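Local coordinates for tail spike protein (Acinetobacter phage vB_AbaP_AS12, PDB 6EU4), which probably recognises and breaks down the capsular polysaccharide of Acinetobacter baumannii, serving as the trimeric tailspike with which the phage attaches to its host, at residues Val37-Gly42 / Gly58-Tyr63; Asn22-Leu27 / Lys41-Pro46; Leu82-Asn87 / Ser115-Arg120; Ala94-Asn99 / Gly123-Ser128; Pro108-Leu113 / Val129-Asn134. All blocks are in the same frame, centred on the assembly; numbering follows the deposited sequence. Where two conformers were deposited one is given.

Contact 1 (Val37-Gly42 / Gly58-Tyr63). With ZN (zinc ion), chain D.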
# COMPACT_ATOMS: atom_id res chain seq x y z
N VAL A 37 -37.36 12.19 44.15
CA VAL A 37 -36.58 11.22 43.38
C VAL A 37 -37.27 9.87 43.45
O VAL A 37 -37.61 9.39 44.54
CB VAL A 37 -35.13 11.10 43.89
CG1 VAL A 37 -34.34 10.12 43.01
CG2 VAL A 37 -34.45 12.46 43.95
N ALA A 38 -37.47 9.25 42.28
CA ALA A 38 -38.03 7.92 42.16
C ALA A 38 -37.07 7.02 41.41
O ALA A 38 -36.28 7.48 40.57
CB ALA A 38 -39.38 7.95 41.43
N TYR A 39 -37.13 5.73 41.71
CA TYR A 39 -36.44 4.69 40.95
C TYR A 39 -37.48 3.86 40.22
O TYR A 39 -38.32 3.23 40.86
CB TYR A 39 -35.59 3.81 41.87
CG TYR A 39 -34.83 2.74 41.11
CD1 TYR A 39 -33.64 3.05 40.47
CD2 TYR A 39 -35.31 1.44 41.02
CE1 TYR A 39 -32.94 2.08 39.76
CE2 TYR A 39 -34.62 0.48 40.33
CZ TYR A 39 -33.44 0.80 39.70
OH TYR A 39 -32.76 -0.17 39.00
N VAL A 40 -37.41 3.86 38.89
CA VAL A 40 -38.34 3.09 38.07
C VAL A 40 -37.70 1.75 37.74
O VAL A 40 -36.59 1.69 37.20
CB VAL A 40 -38.71 3.85 36.78
CG1 VAL A 40 -39.66 3.02 35.92
CG2 VAL A 40 -39.35 5.20 37.11
N LYS A 41 -38.40 0.66 38.07
CA LYS A 41 -37.84 -0.68 37.90
C LYS A 41 -37.58 -0.98 36.43
O LYS A 41 -36.51 -1.47 36.06
CB LYS A 41 -38.78 -1.73 38.48
CG LYS A 41 -39.06 -1.59 39.96
CD LYS A 41 -39.98 -2.72 40.40
CE LYS A 41 -40.49 -2.53 41.79
NZ LYS A 41 -41.48 -3.61 42.15
N GLY A 42 -38.56 -0.70 35.58
CA GLY A 42 -38.42 -0.92 34.15
C GLY A 42 -39.43 -0.08 33.42
O GLY A 42 -40.41 0.39 34.01
N GLY A 58 -35.63 1.25 32.85
CA GLY A 58 -35.98 2.05 34.00
C GLY A 58 -34.92 3.07 34.34
O GLY A 58 -34.24 3.60 33.46
N GLY A 59 -34.76 3.34 35.62
CA GLY A 59 -33.73 4.24 36.09
C GLY A 59 -34.31 5.30 37.00
O GLY A 59 -35.52 5.39 37.21
N HIS A 60 -33.41 6.11 37.56
CA HIS A 60 -33.83 7.17 38.47
C HIS A 60 -34.49 8.31 37.70
O HIS A 60 -34.10 8.63 36.57
CB HIS A 60 -32.64 7.72 39.26
CG HIS A 60 -31.98 6.71 40.15
ND1 HIS A 60 -31.00 5.85 39.70
CD2 HIS A 60 -32.15 6.43 41.46
CE1 HIS A 60 -30.61 5.08 40.69
NE2 HIS A 60 -31.28 5.41 41.77
N ARG A 61 -35.51 8.90 38.32
CA ARG A 61 -36.15 10.10 37.79
C ARG A 61 -36.32 11.11 38.90
O ARG A 61 -36.46 10.76 40.07
CB ARG A 61 -37.50 9.77 37.15
CG ARG A 61 -37.35 8.88 35.93
CD ARG A 61 -38.54 8.89 35.03
NE ARG A 61 -38.26 8.14 33.81
CZ ARG A 61 -38.23 8.64 32.58
NH1 ARG A 61 -38.48 9.92 32.35
NH2 ARG A 61 -37.97 7.85 31.56
N ILE A 62 -36.30 12.38 38.51
CA ILE A 62 -36.50 13.49 39.43
C ILE A 62 -37.67 14.31 38.94
O ILE A 62 -37.71 14.71 37.77
CB ILE A 62 -35.24 14.37 39.56
CG1 ILE A 62 -34.05 13.52 40.03
CG2 ILE A 62 -35.51 15.52 40.52
CD1 ILE A 62 -32.72 14.27 40.04
N TYR A 63 -38.61 14.59 39.83
CA TYR A 63 -39.80 15.34 39.45
C TYR A 63 -39.49 16.82 39.31
O TYR A 63 -38.94 17.44 40.22
CB TYR A 63 -40.90 15.12 40.49
CG TYR A 63 -42.20 15.77 40.11
CD1 TYR A 63 -42.84 15.43 38.92
CD2 TYR A 63 -42.79 16.73 40.93
CE1 TYR A 63 -44.03 16.03 38.56
CE2 TYR A 63 -43.98 17.33 40.57
CZ TYR A 63 -44.60 16.97 39.39
OH TYR A 63 -45.77 17.55 39.02
ZN ZN D . -30.24 4.28 43.07
O HOH W 1 -34.32 -1.11 34.11
O HOH W 2 -31.57 4.51 44.88

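Contact 2 (Asn22-Leu27 / Lys41-Pro46)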
# COMPACT_ATOMS: atom_id res chain seq x y z
N ASN A 22 -43.04 1.07 39.70
CA ASN A 22 -42.90 -0.15 38.92
C ASN A 22 -42.55 0.14 37.46
O ASN A 22 -41.60 -0.43 36.91
CB ASN A 22 -44.17 -0.99 39.01
CG ASN A 22 -44.35 -1.64 40.38
OD1 ASN A 22 -43.39 -1.84 41.13
ND2 ASN A 22 -45.59 -1.97 40.70
N THR A 23 -43.31 1.04 36.82
CA THR A 23 -43.22 1.31 35.39
C THR A 23 -43.33 2.81 35.15
O THR A 23 -43.77 3.55 36.02
CB THR A 23 -44.34 0.62 34.60
OG1 THR A 23 -45.58 1.26 34.90
CG2 THR A 23 -44.45 -0.85 34.96
N VAL A 24 -42.94 3.26 33.95
CA VAL A 24 -43.10 4.68 33.68
C VAL A 24 -44.57 5.07 33.57
O VAL A 24 -44.91 6.23 33.79
CB VAL A 24 -42.33 5.12 32.42
CG1 VAL A 24 -40.84 4.88 32.61
CG2 VAL A 24 -42.85 4.42 31.18
N ALA A 25 -45.46 4.12 33.24
CA ALA A 25 -46.89 4.43 33.20
C ALA A 25 -47.42 4.76 34.59
O ALA A 25 -48.46 5.43 34.72
CB ALA A 25 -47.67 3.27 32.61
N ASP A 26 -46.76 4.29 35.64
CA ASP A 26 -47.20 4.58 36.99
C ASP A 26 -46.81 5.98 37.46
O ASP A 26 -47.30 6.43 38.50
CB ASP A 26 -46.63 3.54 37.95
CG ASP A 26 -47.20 2.16 37.70
OD1 ASP A 26 -48.41 2.06 37.42
OD2 ASP A 26 -46.43 1.19 37.78
N LEU A 27 -45.96 6.68 36.70
CA LEU A 27 -45.58 8.04 37.07
C LEU A 27 -46.77 9.00 37.00
O LEU A 27 -46.93 9.85 37.88
CB LEU A 27 -44.44 8.53 36.18
CG LEU A 27 -43.10 7.80 36.34
CD1 LEU A 27 -42.10 8.22 35.27
CD2 LEU A 27 -42.50 8.03 37.72
N LYS A 41 -38.40 0.66 38.07
CA LYS A 41 -37.84 -0.68 37.90
C LYS A 41 -37.58 -0.98 36.43
O LYS A 41 -36.51 -1.47 36.06
CB LYS A 41 -38.78 -1.73 38.48
CG LYS A 41 -39.06 -1.59 39.96
CD LYS A 41 -39.98 -2.72 40.40
CE LYS A 41 -40.49 -2.53 41.79
NZ LYS A 41 -41.48 -3.61 42.15
N GLY A 42 -38.56 -0.70 35.58
CA GLY A 42 -38.42 -0.92 34.15
C GLY A 42 -39.43 -0.08 33.42
O GLY A 42 -40.41 0.39 34.01
N TYR A 43 -39.17 0.16 32.14
CA TYR A 43 -40.09 0.98 31.36
C TYR A 43 -41.46 0.34 31.34
O TYR A 43 -42.49 0.99 31.60
CB TYR A 43 -39.55 1.20 29.94
CG TYR A 43 -40.25 2.32 29.18
CD1 TYR A 43 -41.50 2.13 28.62
CD2 TYR A 43 -39.65 3.57 29.05
CE1 TYR A 43 -42.14 3.14 27.94
CE2 TYR A 43 -40.28 4.60 28.36
CZ TYR A 43 -41.54 4.37 27.81
OH TYR A 43 -42.19 5.36 27.12
N TYR A 44 -41.50 -0.96 31.04
CA TYR A 44 -42.70 -1.78 31.06
C TYR A 44 -42.59 -2.82 32.17
O TYR A 44 -41.50 -3.15 32.65
CB TYR A 44 -42.90 -2.49 29.72
CG TYR A 44 -42.96 -1.59 28.50
CD1 TYR A 44 -44.06 -0.79 28.27
CD2 TYR A 44 -41.92 -1.58 27.57
CE1 TYR A 44 -44.14 0.02 27.16
CE2 TYR A 44 -41.99 -0.77 26.46
CZ TYR A 44 -43.09 0.03 26.26
OH TYR A 44 -43.17 0.83 25.14
N GLN A 45 -43.74 -3.38 32.55
CA GLN A 45 -43.73 -4.59 33.36
C GLN A 45 -43.12 -5.72 32.53
O GLN A 45 -43.47 -5.88 31.36
CB GLN A 45 -45.15 -4.96 33.79
CG GLN A 45 -45.19 -6.11 34.79
CD GLN A 45 -46.57 -6.36 35.33
OE1 GLN A 45 -47.32 -5.43 35.60
NE2 GLN A 45 -46.93 -7.64 35.51
N PRO A 46 -42.20 -6.52 33.09
CA PRO A 46 -41.68 -7.66 32.32
C PRO A 46 -42.78 -8.66 32.03
O PRO A 46 -43.65 -8.91 32.87
CB PRO A 46 -40.61 -8.25 33.25
CG PRO A 46 -40.28 -7.17 34.23
CD PRO A 46 -41.53 -6.38 34.40
O HOH W 3 -41.20 -2.86 35.50
O HOH W 4 -45.07 1.75 31.20

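Contact 3 (Leu82-Asn87 / Ser115-Arg120)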
# COMPACT_ATOMS: atom_id res chain seq x y z
N LEU A 82 -35.57 11.87 33.37
CA LEU A 82 -34.69 10.71 33.46
C LEU A 82 -33.28 11.13 33.86
O LEU A 82 -32.69 12.04 33.27
CB LEU A 82 -34.65 9.98 32.12
CG LEU A 82 -33.81 8.71 32.10
CD1 LEU A 82 -34.32 7.68 33.11
CD2 LEU A 82 -33.81 8.13 30.69
N GLN A 83 -32.73 10.44 34.85
CA GLN A 83 -31.35 10.68 35.29
C GLN A 83 -30.44 9.82 34.44
O GLN A 83 -30.44 8.59 34.56
CB GLN A 83 -31.20 10.35 36.78
CG GLN A 83 -31.94 11.29 37.68
CD GLN A 83 -31.33 12.67 37.64
OE1 GLN A 83 -31.74 13.51 36.83
NE2 GLN A 83 -30.34 12.90 38.50
N ILE A 84 -29.67 10.45 33.56
CA ILE A 84 -28.82 9.73 32.61
C ILE A 84 -27.41 9.67 33.18
O ILE A 84 -26.87 10.69 33.64
CB ILE A 84 -28.82 10.41 31.24
CG1 ILE A 84 -30.25 10.50 30.70
CG2 ILE A 84 -27.90 9.67 30.27
CD1 ILE A 84 -30.35 11.34 29.47
N GLU A 85 -26.81 8.50 33.15
CA GLU A 85 -25.46 8.34 33.66
C GLU A 85 -24.48 8.37 32.49
O GLU A 85 -24.62 7.62 31.51
CB GLU A 85 -25.34 7.06 34.48
CG GLU A 85 -25.90 7.26 35.91
CD GLU A 85 -25.64 6.09 36.84
OE1 GLU A 85 -24.78 5.24 36.53
OE2 GLU A 85 -26.29 6.04 37.91
N ASN A 86 -23.51 9.27 32.59
CA ASN A 86 -22.48 9.45 31.58
C ASN A 86 -23.08 9.54 30.18
O ASN A 86 -22.52 9.03 29.21
CB ASN A 86 -21.44 8.32 31.65
CG ASN A 86 -20.72 8.30 32.97
OD1 ASN A 86 -20.26 9.33 33.47
ND2 ASN A 86 -20.63 7.12 33.56
N ASN A 87 -24.23 10.22 30.10
CA ASN A 87 -24.84 10.61 28.83
C ASN A 87 -25.01 9.42 27.89
O ASN A 87 -24.80 9.54 26.67
CB ASN A 87 -24.03 11.71 28.13
CG ASN A 87 -24.82 12.40 27.01
OD1 ASN A 87 -26.02 12.60 27.12
ND2 ASN A 87 -24.13 12.74 25.94
N SER A 115 -31.36 12.25 20.65
CA SER A 115 -31.34 12.76 22.02
C SER A 115 -30.04 13.48 22.38
O SER A 115 -30.00 14.19 23.39
CB SER A 115 -31.52 11.61 23.00
OG SER A 115 -30.39 10.76 22.94
N GLY A 116 -28.98 13.26 21.62
CA GLY A 116 -27.67 13.73 22.02
C GLY A 116 -26.93 12.80 22.94
O GLY A 116 -25.76 13.07 23.27
N CYS A 117 -27.55 11.71 23.39
CA CYS A 117 -26.85 10.70 24.18
C CYS A 117 -26.09 9.74 23.28
O CYS A 117 -26.43 9.54 22.12
CB CYS A 117 -27.84 9.90 25.04
SG CYS A 117 -28.96 10.91 26.04
N LYS A 118 -25.05 9.13 23.85
CA LYS A 118 -24.54 7.89 23.30
C LYS A 118 -25.65 6.84 23.38
O LYS A 118 -26.34 6.74 24.40
CB LYS A 118 -23.30 7.42 24.07
CG LYS A 118 -22.74 6.10 23.58
CD LYS A 118 -21.46 5.69 24.32
CE LYS A 118 -20.92 4.38 23.77
NZ LYS A 118 -19.66 3.99 24.45
N VAL A 119 -25.83 6.09 22.31
CA VAL A 119 -26.91 5.10 22.22
C VAL A 119 -26.29 3.71 22.24
O VAL A 119 -25.48 3.38 21.37
CB VAL A 119 -27.74 5.28 20.94
CG1 VAL A 119 -28.77 4.17 20.84
CG2 VAL A 119 -28.42 6.62 20.96
N ARG A 120 -26.70 2.90 23.21
CA ARG A 120 -26.30 1.51 23.30
C ARG A 120 -27.42 0.60 22.78
O ARG A 120 -28.58 0.74 23.18
CB ARG A 120 -25.95 1.14 24.74
CG ARG A 120 -24.62 1.72 25.19
CD ARG A 120 -23.41 0.90 24.70
NE ARG A 120 -23.30 -0.32 25.51
CZ ARG A 120 -23.64 -1.54 25.11
NH1 ARG A 120 -24.07 -1.77 23.87
NH2 ARG A 120 -23.53 -2.55 25.97

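Contact 4 (Ala94-Asn99 / Gly123-Ser128)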
# COMPACT_ATOMS: atom_id res chain seq x y z
N ALA A 94 -36.66 4.69 26.15
CA ALA A 94 -37.72 5.44 25.49
C ALA A 94 -38.91 4.56 25.14
O ALA A 94 -39.85 5.03 24.49
CB ALA A 94 -37.16 6.10 24.22
N GLY A 95 -38.90 3.29 25.56
CA GLY A 95 -40.03 2.40 25.34
C GLY A 95 -39.84 1.34 24.28
O GLY A 95 -40.83 0.69 23.89
N ALA A 96 -38.62 1.14 23.78
CA ALA A 96 -38.37 0.03 22.88
C ALA A 96 -38.49 -1.28 23.63
O ALA A 96 -38.41 -1.33 24.86
CB ALA A 96 -36.97 0.12 22.26
N LYS A 97 -38.69 -2.36 22.89
CA LYS A 97 -38.63 -3.71 23.46
C LYS A 97 -37.55 -4.51 22.76
O LYS A 97 -37.32 -4.35 21.55
CB LYS A 97 -39.99 -4.42 23.35
CG LYS A 97 -41.07 -3.77 24.21
CD LYS A 97 -42.33 -4.63 24.32
CE LYS A 97 -43.44 -3.87 25.03
NZ LYS A 97 -44.65 -4.72 25.20
N LEU A 98 -36.88 -5.36 23.52
CA LEU A 98 -35.83 -6.22 23.01
C LEU A 98 -36.37 -7.55 22.54
O LEU A 98 -37.16 -8.20 23.24
CB LEU A 98 -34.80 -6.49 24.10
CG LEU A 98 -33.95 -5.31 24.56
CD1 LEU A 98 -33.31 -5.65 25.89
CD2 LEU A 98 -32.90 -5.04 23.53
N ASN A 99 -35.90 -7.99 21.37
CA ASN A 99 -36.13 -9.34 20.86
C ASN A 99 -37.62 -9.72 20.92
O ASN A 99 -38.00 -10.80 21.37
CB ASN A 99 -35.28 -10.35 21.64
CG ASN A 99 -33.82 -9.89 21.77
OD1 ASN A 99 -33.19 -9.51 20.80
ND2 ASN A 99 -33.30 -9.92 23.00
N GLY A 123 -29.83 -5.63 21.86
CA GLY A 123 -30.52 -6.77 21.30
C GLY A 123 -31.08 -6.35 19.96
O GLY A 123 -30.63 -5.36 19.39
N LEU A 124 -32.05 -7.11 19.47
CA LEU A 124 -32.69 -6.80 18.20
C LEU A 124 -33.96 -6.00 18.45
O LEU A 124 -34.80 -6.36 19.29
CB LEU A 124 -33.03 -8.06 17.43
CG LEU A 124 -31.81 -8.90 17.06
CD1 LEU A 124 -32.26 -10.26 16.50
CD2 LEU A 124 -30.89 -8.14 16.10
N TYR A 125 -34.09 -4.91 17.72
CA TYR A 125 -35.26 -4.06 17.77
C TYR A 125 -35.92 -4.10 16.40
O TYR A 125 -35.24 -4.00 15.38
CB TYR A 125 -34.88 -2.63 18.12
CG TYR A 125 -34.01 -2.49 19.33
CD1 TYR A 125 -34.55 -2.36 20.61
CD2 TYR A 125 -32.63 -2.48 19.21
CE1 TYR A 125 -33.73 -2.21 21.73
CE2 TYR A 125 -31.80 -2.32 20.32
CZ TYR A 125 -32.35 -2.19 21.56
OH TYR A 125 -31.51 -2.05 22.64
N HIS A 126 -37.25 -4.25 16.38
CA HIS A 126 -38.00 -4.32 15.13
C HIS A 126 -38.64 -2.97 14.83
O HIS A 126 -39.11 -2.28 15.73
CB HIS A 126 -39.07 -5.41 15.21
CG HIS A 126 -38.48 -6.78 15.23
ND1 HIS A 126 -37.81 -7.28 16.34
CD2 HIS A 126 -38.41 -7.74 14.28
CE1 HIS A 126 -37.37 -8.49 16.06
NE2 HIS A 126 -37.72 -8.80 14.82
N THR A 127 -38.63 -2.59 13.55
CA THR A 127 -39.07 -1.27 13.13
C THR A 127 -39.96 -1.37 11.91
O THR A 127 -39.70 -2.17 11.01
CB THR A 127 -37.88 -0.38 12.79
OG1 THR A 127 -37.09 -1.05 11.79
CG2 THR A 127 -37.06 -0.11 14.04
N SER A 128 -41.00 -0.53 11.87
CA SER A 128 -41.89 -0.49 10.71
C SER A 128 -41.58 0.66 9.76
O SER A 128 -42.16 0.71 8.67
CB SER A 128 -43.34 -0.37 11.17
OG SER A 128 -43.58 0.94 11.64
O HOH W 5 -39.05 -4.13 18.81
O HOH W 6 -37.58 -6.48 19.04

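Contact 5 (Pro108-Leu113 / Val129-Asn134)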
# COMPACT_ATOMS: atom_id res chain seq x y z
N PRO A 108 -39.49 4.77 19.78
CA PRO A 108 -38.44 4.85 20.81
C PRO A 108 -37.04 4.94 20.25
O PRO A 108 -36.21 5.70 20.77
CB PRO A 108 -38.63 3.56 21.62
CG PRO A 108 -39.97 3.11 21.35
CD PRO A 108 -40.41 3.65 20.03
N ILE A 109 -36.72 4.14 19.22
CA ILE A 109 -35.39 4.20 18.62
C ILE A 109 -35.12 5.61 18.13
O ILE A 109 -34.06 6.19 18.37
CB ILE A 109 -35.24 3.19 17.47
CG1 ILE A 109 -35.19 1.74 17.99
CG2 ILE A 109 -33.97 3.47 16.63
CD1 ILE A 109 -35.54 0.75 16.91
N GLN A 110 -36.09 6.16 17.41
CA GLN A 110 -35.88 7.48 16.82
C GLN A 110 -35.62 8.52 17.90
O GLN A 110 -34.74 9.38 17.74
CB GLN A 110 -37.09 7.86 15.96
CG GLN A 110 -36.84 9.08 15.10
CD GLN A 110 -35.66 8.87 14.17
OE1 GLN A 110 -35.74 8.10 13.20
NE2 GLN A 110 -34.53 9.48 14.51
N LYS A 111 -36.36 8.45 19.01
CA LYS A 111 -36.16 9.41 20.10
C LYS A 111 -34.73 9.35 20.64
O LYS A 111 -34.13 10.40 20.90
CB LYS A 111 -37.16 9.14 21.22
CG LYS A 111 -38.58 9.60 20.89
CD LYS A 111 -39.54 9.20 21.95
CE LYS A 111 -40.95 9.65 21.59
NZ LYS A 111 -41.95 9.21 22.58
N VAL A 112 -34.17 8.15 20.82
CA VAL A 112 -32.84 8.13 21.42
C VAL A 112 -31.78 8.52 20.40
O VAL A 112 -30.77 9.12 20.76
CB VAL A 112 -32.50 6.77 22.08
CG1 VAL A 112 -33.50 6.44 23.19
CG2 VAL A 112 -32.41 5.66 21.08
N LEU A 113 -32.01 8.25 19.11
CA LEU A 113 -31.02 8.61 18.10
C LEU A 113 -30.83 10.12 17.96
O LEU A 113 -29.76 10.56 17.53
CB LEU A 113 -31.40 8.03 16.74
CG LEU A 113 -31.32 6.51 16.64
CD1 LEU A 113 -31.63 6.05 15.23
CD2 LEU A 113 -29.96 5.99 17.09
N VAL A 129 -40.70 1.57 10.16
CA VAL A 129 -40.26 2.67 9.30
C VAL A 129 -38.74 2.78 9.43
O VAL A 129 -38.14 2.20 10.35
CB VAL A 129 -40.95 4.00 9.68
CG1 VAL A 129 -42.45 3.94 9.37
CG2 VAL A 129 -40.73 4.33 11.14
N PRO A 130 -38.09 3.50 8.52
CA PRO A 130 -36.67 3.77 8.71
C PRO A 130 -36.46 4.62 9.96
O PRO A 130 -37.36 5.35 10.39
CB PRO A 130 -36.27 4.54 7.44
CG PRO A 130 -37.43 4.35 6.48
CD PRO A 130 -38.63 4.22 7.35
N VAL A 131 -35.26 4.54 10.52
CA VAL A 131 -34.83 5.43 11.59
C VAL A 131 -33.64 6.22 11.08
O VAL A 131 -32.83 5.70 10.30
CB VAL A 131 -34.50 4.68 12.89
CG1 VAL A 131 -35.77 3.99 13.42
CG2 VAL A 131 -33.37 3.65 12.70
N TYR A 132 -33.57 7.49 11.46
CA TYR A 132 -32.53 8.36 10.95
C TYR A 132 -31.64 8.87 12.08
O TYR A 132 -32.01 8.90 13.26
CB TYR A 132 -33.14 9.54 10.17
CG TYR A 132 -33.90 10.54 11.02
CD1 TYR A 132 -33.24 11.57 11.67
CD2 TYR A 132 -35.28 10.44 11.17
CE1 TYR A 132 -33.95 12.49 12.45
CE2 TYR A 132 -35.98 11.34 11.94
CZ TYR A 132 -35.31 12.36 12.57
OH TYR A 132 -35.99 13.26 13.35
N TYR A 133 -30.43 9.26 11.69
CA TYR A 133 -29.52 9.94 12.58
C TYR A 133 -28.98 11.17 11.86
O TYR A 133 -28.98 11.22 10.63
CB TYR A 133 -28.39 9.01 13.04
CG TYR A 133 -27.52 8.45 11.91
CD1 TYR A 133 -27.93 7.37 11.15
CD2 TYR A 133 -26.26 8.99 11.65
CE1 TYR A 133 -27.13 6.86 10.13
CE2 TYR A 133 -25.46 8.48 10.63
CZ TYR A 133 -25.90 7.42 9.88
OH TYR A 133 -25.10 6.90 8.87
N ASN A 134 -28.52 12.15 12.64
CA ASN A 134 -28.03 13.40 12.07
C ASN A 134 -26.53 13.46 12.24
O ASN A 134 -25.80 12.85 11.44
CB ASN A 134 -28.74 14.61 12.72
CG ASN A 134 -30.25 14.56 12.57
OD1 ASN A 134 -30.98 14.71 13.56
ND2 ASN A 134 -30.74 14.38 11.35
O HOH W 7 -38.08 7.28 12.19
O HOH W 8 -28.51 11.92 15.46

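Contact 1 (Val37-Gly42 / Gly58-Tyr63)
Strands 37-40 and 59-63 run antiparallel, their axes 4.6 Å apart at 151°, with A38/R61 and V40/G59 as hydrogen-bonded pairs; R61 N to A38 O, at 2.8 Å, is the shortest of the four bonds. G59 N lies on a lone pair of V40 O, whereas V40 N reaches G59 O from above the carbonyl plane. V37 and I62 share one face with Y39 and H60, and V37 CG2 lies alongside I62 CG1. The Y39 ring, its CG anti to the backbone N (chi1 -179°), turns its edge to the H60 face, with CD1 3.5 Å above the imidazole centre and the planes at 67°. In this mixed N-terminal sheet the pair is flanked by strands 19-21 and 80-82, and H60 makes it an intersubunit metal site: H60 NE2 binds ZN at 2.0 Å, water 2 stands 2.3 Å from ZN, and the H60 NE2 atoms of the second and third subunits complete the coordination. H60 also stacks on Y39 of the third subunit, so tyrosines of two subunits border the ligand imidazole. Where the two strands part, water 1 donates to K41 O and accepts from G58 N, and G58 CA comes within 3.3 Å of V40 O.

Contact 2 (Asn22-Leu27 / Lys41-Pro46)
The turns that follow strands 19-21 and 37-40, parallel neighbours in the N-terminal mixed sheet, meet here. The extended K41 side chain lies beside N22, and its NZ donates to N22 OD1 at 2.8 Å from above the carbonyl plane; its strongest partner is G35 O of the second subunit. G42 N makes a weak bond to N22 O, and T23 CA points its hydrogen at G42 O, 3.3 Å away and almost straight at 172°. Beyond strand 19-21, residues 24-27 take helical backbone angles, and V24 N, at their start, donates to Y43 O over 3.3 Å. V24 CG2, in the crowded position between backbone N and carbonyl carbon, sits 3.4 Å above the plane of the Y43 ring and over its centre, a CH-pi contact. Y43 CD1 in turn lies over the centre of the Y44 ring. Two waters bridge the segments: water 3 donates to N22 O and Y44 O, water 4 donates to Y43 O and accepts from A25 N.

Contact 3 (Leu82-Asn87 / Ser115-Arg120)
N87 holds the loop leading into the parallel beta-helix against the start of strand 118-121, beside which strand 88-89 runs parallel. Its CG is anti to the backbone N (chi1 -165°), which swings the carboxamide over the G116-C117 backbone. ND2 donates to G116 O at 3.1 Å from above that carbonyl plane, and on the main chain N87 O accepts K118 N at 2.9 Å within its own carbonyl plane. Residue N87 thus grips the backbone on both sides of C117. C117 SG, anti to its carbonyl carbon, is 3.6 Å from N87 OD1 and packs against the tip of I84, with CD1 at 3.7 Å from SG. K53 NZ of the third subunit bonds N87 OD1 and S115 O, bringing a charge to this buried amide. The extended K118 leads away to salt bridges with E140 of its own chain and of the third subunit. Before C117, an ST turn sets the backbone: C117 N donates to S115 OG over 3.0 Å.

Contact 4 (Ala94-Asn99 / Gly123-Ser128)
N99 pairs with L124 through two bonds that fasten the loop 94-99 to strand 124-127, an early strand of the parallel beta-helix. N99 N donates to L124 O at 2.9 Å, in the carbonyl plane; L124 N returns a bond to N99 OD1 at 3.0 Å, nearly straight at 170° but from above the amide carbonyl plane. With chi1 at -48°, the N99 carboxamide curls back so that one residue serves both the N-H and the C=O of L124. One residue earlier, L98 lies beside Y125, pointing the same way; its CD2 touches the phenol end of the ring, 3.4 Å from Y125 OH. A96 CB packs on the same ring at Y125 CD1, 3.8 Å away, and K97 O also approaches CD1. L98 CD2 also lies close against the G123 backbone, 3.5 Å from G123 N.

The second shell fixes these groups. E92 OE1 and the backbone N of N122 hydrogen-bond Y125 OH and settle the ring's outer end, while P91 and I109 pack on Y125. On the loop, S105 OG bonds K97 N, and K97 makes a cation-pi contact with Y44. Strand 148-151 pairs with the strand itself. Water 5 accepts from H126 N, and water 6 lies in the plane of the H126 ring, 2.8 Å from both H126 ND1 and L124 O.

Contact 5 (Pro108-Leu113 / Val129-Asn134)
Hydrogen bonding centres on the Q110 carboxamide, which meets the backbone of Y132 with both of its ends. OE1 accepts Y132 N at 2.8 Å on a lone pair, and NE2 donates to Y132 O at 2.9 Å, with that oxygen close to the amide plane. The two bonds settle which end of the amide is oxygen and fix its rotation. Q110 reaches them by a bend at chi2 (58°) after a CG anti to the backbone N. Water 7 adds a second donor to OE1 at 2.7 Å and links it to P130 O; water 8 joins L113 O to N134 N.

Stacking uses the same amide. Y132 CG takes the crowded position between backbone N and carbonyl carbon (chi1 69°), which lays the ring over the carboxamide with the planes 20° apart and NE2 3.3 Å above the ring, over its centre.

Apolar contacts gather on V131: I109 CG2 meets V131 CG1 at 3.7 Å, and L113 CD1 meets V131 CG2 at 3.9 Å, both side chains crossing V131 at about right angles.

The axes of helix 108-113 and strand 131-133 run almost parallel, 8.0 Å apart. I109 also rests on Y125, T127 and F149, and L113 on M177 of strand 175-179, so the helix covers the first strands of the beta-helix, consistent with an N-terminal cap.

In the fold
From the N terminus, contact 2 closes first, bringing 22-27 to 41-46; contact 1 opens before that loop ends, sharing K41 and G42, and joins 37-42 to 58-63 at the zinc-bearing N-terminal sheet. Contact 3 follows in series, with Q83 N probably bonded to H60 O, and carries the chain from that sheet into the beta-helix. Contacts 3, 4 and 5 then cross one another, their segments alternating, so the loops 82-120, 94-128 and 108-134 overlap, with most of helix 106-113 in their common region. Contact 4 reaches back to contact 2 where Y44 OH probably bonds G95 O, and P108 and I109 of contact 5 pack against contact 4.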